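Local coordinates for protein putative ABC transporter (Thermobispora bispora, PDB 4PE6) that probably serves as the solute-binding component of an ABC transporter, possibly for sugars or related compounds, and holds a trihydroxybutanoic acid in its cleft, at residues 31-34 / 35-38; 297-300 / 301-305. One frame throughout, in Å; residues are numbered along the deposited sequence.

Contact 1: residues 31-34 / 35-38; sequences GWRQ and TMIA. With LTH ((2R,3S)-2,3,4-trihydroxybutanoic acid), chain C.
Met36 N donates to Trp32 O at 2.9 Å, one turn of helix 31-49, beside the ligand. The helix is the first of the periplasmic-binding-protein fold, the crossover of the beta-alpha-beta unit formed with strands 20-25 and 55-60, and its N-terminal turn lines the ligand pocket. Trp32 holds its indole CG anti to the backbone N (chi1 -176°) and offers one ring face to (2R,3S)-2,3,4-trihydroxybutanoic acid, whose C2 sits 3.5 Å from CE3, displaced toward the rim. Ligand O, a carboxylate oxygen, lies at the edge of the Arg33 guanidinium, near its plane. The single N-H of Arg33 NE is shared in a bifurcated bond, straighter toward O at 3.0 Å than toward hydroxyl O2, also at 3.0 Å; NH2 adds a weak bond to O2. A bend at chi2 (-71°) brings the guanidinium to this acid, whose carboxylate probably favours the positive charge.

In the second shell, Ser259 O takes the N-H of Trp32 NE1 and Asn25 OD1 one from Arg33 NH1, helping to fix the rotation of indole and guanidinium. In the conformer modelled here, one of two, selenomethionine Met36 makes a provisional Met-aromatic contact, SE 3.6 Å from Trp32 CZ3 and oblique to the ring, and runs alongside Arg33. Along the backbone, Thr35 N reaches Gly31 O, to which a water donates, its oxygen 2.7 Å away.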
ATOM      1  N   GLY A  31       2.173   2.364   9.157  1.00 17.16           N
ATOM      2  CA  GLY A  31       1.843   1.041   9.680  1.00 17.35           C
ATOM      3  C   GLY A  31       1.618   0.025   8.565  1.00 16.70           C
ATOM      4  O   GLY A  31       1.840  -1.169   8.759  1.00 16.63           O
ATOM      5  N   TRP A  32       1.180   0.513   7.390  1.00 16.03           N
ATOM      6  CA  TRP A  32       0.954  -0.366   6.238  1.00 15.60           C
ATOM      7  C   TRP A  32       2.296  -1.001   5.841  1.00 15.36           C
ATOM      8  O   TRP A  32       2.392  -2.208   5.610  1.00 15.21           O
ATOM      9  CB  TRP A  32       0.304   0.434   5.082  1.00 15.28           C
ATOM     10  CG  TRP A  32      -0.067  -0.380   3.864  1.00 15.03           C
ATOM     11  CD1 TRP A  32      -1.302  -0.832   3.537  1.00 15.53           C
ATOM     12  CD2 TRP A  32       0.806  -0.794   2.793  1.00 14.57           C
ATOM     13  NE1 TRP A  32      -1.251  -1.546   2.359  1.00 15.44           N
ATOM     14  CE2 TRP A  32       0.022  -1.514   1.870  1.00 14.73           C
ATOM     15  CE3 TRP A  32       2.170  -0.642   2.538  1.00 14.16           C
ATOM     16  CZ2 TRP A  32       0.553  -2.076   0.718  1.00 14.51           C
ATOM     17  CZ3 TRP A  32       2.701  -1.179   1.407  1.00 13.95           C
ATOM     18  CH2 TRP A  32       1.889  -1.885   0.483  1.00 14.16           C
ATOM     19  N   ARG A  33       3.343  -0.181   5.793  1.00 15.55           N
ATOM     20  CA  ARG A  33       4.666  -0.649   5.403  1.00 15.65           C
ATOM     21  C   ARG A  33       5.240  -1.601   6.446  1.00 16.80           C
ATOM     22  O   ARG A  33       5.965  -2.528   6.115  1.00 16.14           O
ATOM     23  CB  ARG A  33       5.611   0.524   5.195  1.00 15.43           C
ATOM     24  CG  ARG A  33       5.316   1.387   3.980  1.00 15.15           C
ATOM     25  CD  ARG A  33       5.636   0.703   2.640  1.00 14.75           C
ATOM     26  NE  ARG A  33       5.311   1.629   1.562  1.00 14.66           N
ATOM     27  CZ  ARG A  33       6.183   2.190   0.708  1.00 14.77           C
ATOM     28  NH1 ARG A  33       7.451   1.894   0.716  1.00 14.80           N
ATOM     29  NH2 ARG A  33       5.747   3.055  -0.187  1.00 15.09           N
ATOM     30  N   GLN A  34       4.906  -1.349   7.704  1.00 18.71           N
ATOM     31  CA  GLN A  34       5.317  -2.246   8.774  1.00 20.85           C
ATOM     32  C   GLN A  34       4.643  -3.614   8.679  1.00 20.48           C
ATOM     33  O   GLN A  34       5.294  -4.619   8.893  1.00 21.01           O
ATOM     34  CB  GLN A  34       5.124  -1.586  10.127  1.00 23.63           C
ATOM     35  CG  GLN A  34       6.281  -0.642  10.382  1.00 26.27           C
ATOM     36  CD  GLN A  34       5.949   0.476  11.313  1.00 30.04           C
ATOM     37  OE1 GLN A  34       5.164   0.315  12.243  1.00 33.37           O
ATOM     38  NE2 GLN A  34       6.550   1.635  11.070  1.00 31.90           N
ATOM     39  N   THR A  35       3.376  -3.655   8.291  1.00 19.67           N
ATOM     40  CA  THR A  35       2.713  -4.926   8.072  1.00 19.48           C
ATOM     41  C   THR A  35       3.321  -5.608   6.837  1.00 18.60           C
ATOM     42  O   THR A  35       3.543  -6.828   6.825  1.00 18.39           O
ATOM     43  CB  THR A  35       1.195  -4.758   7.926  1.00 19.80           C
ATOM     44  OG1 THR A  35       0.641  -4.340   9.175  1.00 20.28           O
ATOM     45  CG2 THR A  35       0.544  -6.075   7.514  1.00 20.24           C
HETATM   46  N   MSE A  36       3.620  -4.822   5.808  0.50 17.38           N
HETATM   47  CA  MSE A  36       4.203  -5.377   4.586  0.50 16.69           C
HETATM   48  C   MSE A  36       5.499  -6.088   4.878  0.50 16.81           C
HETATM   49  O   MSE A  36       5.736  -7.180   4.370  0.50 16.62           O
HETATM   50  CB  MSE A  36       4.378  -4.237   3.581  0.50 16.08           C
HETATM   51  CG  MSE A  36       5.307  -4.678   2.477  0.50 15.58           C
HETATM   52 SE   MSE A  36       5.798  -3.078   1.457  0.50 15.41          SE
HETATM   53  CE  MSE A  36       7.438  -2.785   2.493  0.50 15.48           C
ATOM     54  N   ILE A  37       6.345  -5.483   5.710  1.00 17.18           N
ATOM     55  CA  ILE A  37       7.608  -6.111   6.133  1.00 17.69           C
ATOM     56  C   ILE A  37       7.371  -7.349   7.004  1.00 18.44           C
ATOM     57  O   ILE A  37       7.966  -8.408   6.773  1.00 18.24           O
ATOM     58  CB  ILE A  37       8.524  -5.089   6.856  1.00 18.12           C
ATOM     59  CG1 ILE A  37       8.973  -4.006   5.848  1.00 17.77           C
ATOM     60  CG2 ILE A  37       9.719  -5.766   7.525  1.00 18.85           C
ATOM     61  CD1 ILE A  37       9.739  -4.527   4.653  1.00 17.44           C
ATOM     62  N   ALA A  38       6.478  -7.212   7.968  1.00 19.40           N
ATOM     63  CA  ALA A  38       6.172  -8.315   8.877  1.00 20.88           C
ATOM     64  C   ALA A  38       5.673  -9.556   8.110  1.00 21.19           C
ATOM     65  O   ALA A  38       6.152 -10.658   8.349  1.00 22.59           O
ATOM     66  CB  ALA A  38       5.197  -7.855   9.940  1.00 21.61           C
TER
HETATM   67  O1  LTH C 401       0.402   2.844   2.128  1.00 23.17           O
HETATM   68  C1  LTH C 401       1.552   2.637   1.592  1.00 19.98           C
HETATM   69  O   LTH C 401       2.661   2.865   2.120  1.00 18.42           O
HETATM   70  C2  LTH C 401       1.597   1.957   0.201  1.00 17.06           C
HETATM   71  O2  LTH C 401       2.960   1.846  -0.281  1.00 16.65           O
HETATM   72  C3  LTH C 401       0.810   2.734  -0.834  1.00 17.81           C
HETATM   73  O3  LTH C 401       1.332   4.057  -0.945  1.00 17.79           O
HETATM   74  C4  LTH C 401       0.957   2.034  -2.199  1.00 17.90           C
HETATM   75  O4  LTH C 401       0.314   0.741  -2.059  1.00 16.32           O
HETATM   76  O   HOH W   1       1.504  -1.855  11.342  1.00 28.46           O

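Contact 2: residues 297-300 / 301-305; sequences DTWA and SVLKP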
ATOM      1  N   ASP A 297     -16.442  -6.881  10.230  1.00 41.67           N
ATOM      2  CA  ASP A 297     -16.351  -7.700  11.434  1.00 42.96           C
ATOM      3  C   ASP A 297     -15.458  -8.919  11.195  1.00 41.70           C
ATOM      4  O   ASP A 297     -14.662  -9.288  12.060  1.00 41.95           O
ATOM      5  CB  ASP A 297     -17.745  -8.116  11.914  1.00 46.10           C
ATOM      6  CG  ASP A 297     -18.640  -6.919  12.225  1.00 46.71           C
ATOM      7  OD1 ASP A 297     -18.133  -5.839  12.599  1.00 45.67           O
ATOM      8  OD2 ASP A 297     -19.870  -7.061  12.096  1.00 50.07           O
ATOM      9  N   THR A 298     -15.575  -9.524  10.018  1.00 40.99           N
ATOM     10  CA  THR A 298     -14.724 -10.658   9.662  1.00 40.93           C
ATOM     11  C   THR A 298     -13.246 -10.246   9.800  1.00 37.49           C
ATOM     12  O   THR A 298     -12.469 -10.906  10.481  1.00 36.95           O
ATOM     13  CB  THR A 298     -15.001 -11.208   8.234  1.00 42.26           C
ATOM     14  OG1 THR A 298     -14.348 -10.384   7.256  1.00 44.50           O
ATOM     15  CG2 THR A 298     -16.491 -11.266   7.917  1.00 44.16           C
ATOM     16  N   TRP A 299     -12.854  -9.139   9.165  1.00 34.82           N
ATOM     17  CA  TRP A 299     -11.480  -8.657   9.314  1.00 32.54           C
ATOM     18  C   TRP A 299     -11.149  -8.303  10.766  1.00 33.22           C
ATOM     19  O   TRP A 299     -10.108  -8.704  11.279  1.00 32.47           O
ATOM     20  CB  TRP A 299     -11.215  -7.451   8.415  1.00 30.13           C
ATOM     21  CG  TRP A 299     -10.897  -7.817   7.005  1.00 29.04           C
ATOM     22  CD1 TRP A 299     -11.668  -7.590   5.900  1.00 29.06           C
ATOM     23  CD2 TRP A 299      -9.706  -8.466   6.541  1.00 28.06           C
ATOM     24  NE1 TRP A 299     -11.014  -8.046   4.766  1.00 28.74           N
ATOM     25  CE2 TRP A 299      -9.816  -8.596   5.138  1.00 28.03           C
ATOM     26  CE3 TRP A 299      -8.555  -8.940   7.174  1.00 27.76           C
ATOM     27  CZ2 TRP A 299      -8.816  -9.183   4.361  1.00 27.51           C
ATOM     28  CZ3 TRP A 299      -7.567  -9.537   6.408  1.00 27.44           C
ATOM     29  CH2 TRP A 299      -7.700  -9.648   5.012  1.00 27.07           C
ATOM     30  N   ALA A 300     -12.044  -7.570  11.418  1.00 34.21           N
ATOM     31  CA  ALA A 300     -11.822  -7.140  12.805  1.00 36.19           C
ATOM     32  C   ALA A 300     -11.636  -8.318  13.761  1.00 38.42           C
ATOM     33  O   ALA A 300     -10.948  -8.192  14.762  1.00 39.99           O
ATOM     34  CB  ALA A 300     -12.962  -6.257  13.281  1.00 36.73           C
ATOM     35  N   SER A 301     -12.216  -9.467  13.435  1.00 40.40           N
ATOM     36  CA  SER A 301     -12.070 -10.653  14.265  1.00 42.73           C
ATOM     37  C   SER A 301     -10.658 -11.194  14.235  1.00 42.74           C
ATOM     38  O   SER A 301     -10.218 -11.809  15.200  1.00 43.51           O
ATOM     39  CB  SER A 301     -13.023 -11.747  13.801  1.00 44.45           C
ATOM     40  OG  SER A 301     -14.354 -11.321  13.984  1.00 45.86           O
ATOM     41  N   VAL A 302      -9.949 -10.989  13.124  1.00 40.95           N
ATOM     42  CA  VAL A 302      -8.625 -11.587  12.964  1.00 40.59           C
ATOM     43  C   VAL A 302      -7.469 -10.621  13.185  1.00 38.95           C
ATOM     44  O   VAL A 302      -6.419 -11.040  13.645  1.00 40.82           O
ATOM     45  CB  VAL A 302      -8.449 -12.289  11.592  1.00 40.63           C
ATOM     46  CG1 VAL A 302      -9.347 -13.513  11.514  1.00 42.97           C
ATOM     47  CG2 VAL A 302      -8.714 -11.346  10.425  1.00 38.74           C
ATOM     48  N   LEU A 303      -7.648  -9.346  12.877  1.00 36.77           N
ATOM     49  CA  LEU A 303      -6.524  -8.412  12.900  1.00 35.02           C
ATOM     50  C   LEU A 303      -6.240  -7.905  14.292  1.00 35.81           C
ATOM     51  O   LEU A 303      -7.150  -7.464  14.989  1.00 35.51           O
ATOM     52  CB  LEU A 303      -6.812  -7.188  12.034  1.00 32.41           C
ATOM     53  CG  LEU A 303      -7.156  -7.445  10.577  1.00 31.31           C
ATOM     54  CD1 LEU A 303      -7.589  -6.131   9.959  1.00 29.94           C
ATOM     55  CD2 LEU A 303      -5.982  -8.060   9.833  1.00 30.46           C
ATOM     56  N   LYS A 304      -4.966  -7.931  14.665  1.00 36.68           N
ATOM     57  CA  LYS A 304      -4.489  -7.203  15.832  1.00 38.42           C
ATOM     58  C   LYS A 304      -4.603  -5.707  15.540  1.00 36.92           C
ATOM     59  O   LYS A 304      -4.706  -5.311  14.358  1.00 34.85           O
ATOM     60  CB  LYS A 304      -3.051  -7.606  16.145  1.00 40.94           C
ATOM     61  CG  LYS A 304      -2.919  -9.086  16.515  1.00 44.32           C
ATOM     62  CD  LYS A 304      -1.561  -9.420  17.107  1.00 47.38           C
ATOM     63  CE  LYS A 304      -0.431  -9.267  16.092  1.00 47.54           C
ATOM     64  NZ  LYS A 304      -0.498 -10.254  14.973  1.00 47.72           N
ATOM     65  N   PRO A 305      -4.598  -4.871  16.592  1.00 36.73           N
ATOM     66  CA  PRO A 305      -4.917  -3.466  16.376  1.00 35.77           C
ATOM     67  C   PRO A 305      -4.040  -2.788  15.309  1.00 34.72           C
ATOM     68  O   PRO A 305      -4.565  -2.067  14.450  1.00 32.77           O
ATOM     69  CB  PRO A 305      -4.700  -2.834  17.762  1.00 36.96           C
ATOM     70  CG  PRO A 305      -4.901  -3.955  18.723  1.00 38.40           C
ATOM     71  CD  PRO A 305      -4.376  -5.171  18.022  1.00 38.75           C
TER
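Through residues 297-300 the backbone is regularly helical; about 301-302 the helix is only weakly bonded, and Leu303, with phi/psi of -82/133°, has an extended conformation. Ser301 N still makes the helical bond to Asp297 O, at 2.8 Å. Trp299 O receives two amides: Leu303 N at 3.0 Å, nearly along the C=O axis, and Val302 N at 2.9 Å from well above the carbonyl plane. The bond from Val302 N spans three residues and that from Leu303 N four, so one carbonyl serves both a tighter turn and an alpha-type turn.

Ser301 adds a side-chain bond. Its OG, set beside its own backbone N (chi1 -64°), folds back to donate to Asp297 O at 2.8 Å, so this carbonyl is gripped from opposite faces of its plane by the amide and the hydroxyl of a single residue. These turns form the C-terminal part of helix 293-302, which follows strand 283-290 in the chain.

Among the apolar side chains, Leu303 turns back against Trp299, and the two cross obliquely. CD2 of Leu303 comes to 3.8 Å from CE3 of Trp299, and Val302 CG2 lies 4.0 Å from the same ring carbon. Leu242 of helix 239-247 packs against both Trp299 and Leu303, while Ile291, Ala309 and Pro337 also touch the indole.

A late segment of the chain packs back near an early ligand-binding helix in this protein. The contacts come in series along the sequence: contact 1 at the start of helix 31-49, contact 2 toward the finish of helix 293-302. Their centres lie 16 Å apart and their nearest atoms about 7 Å apart, without touching. Contact 1 is buried, its centre 9 Å from the centre of the chain; contact 2 lies near the surface at 18 Å. Strand 20-25, before the first helix, and strand 283-290, before the second, can be traced into one sheet by strand pairing. The chain beyond contact 2 returns to contact 1, for Tyr308 N is hydrogen-bonded to Thr35 OG1, joining late sequence to the ligand-binding helix.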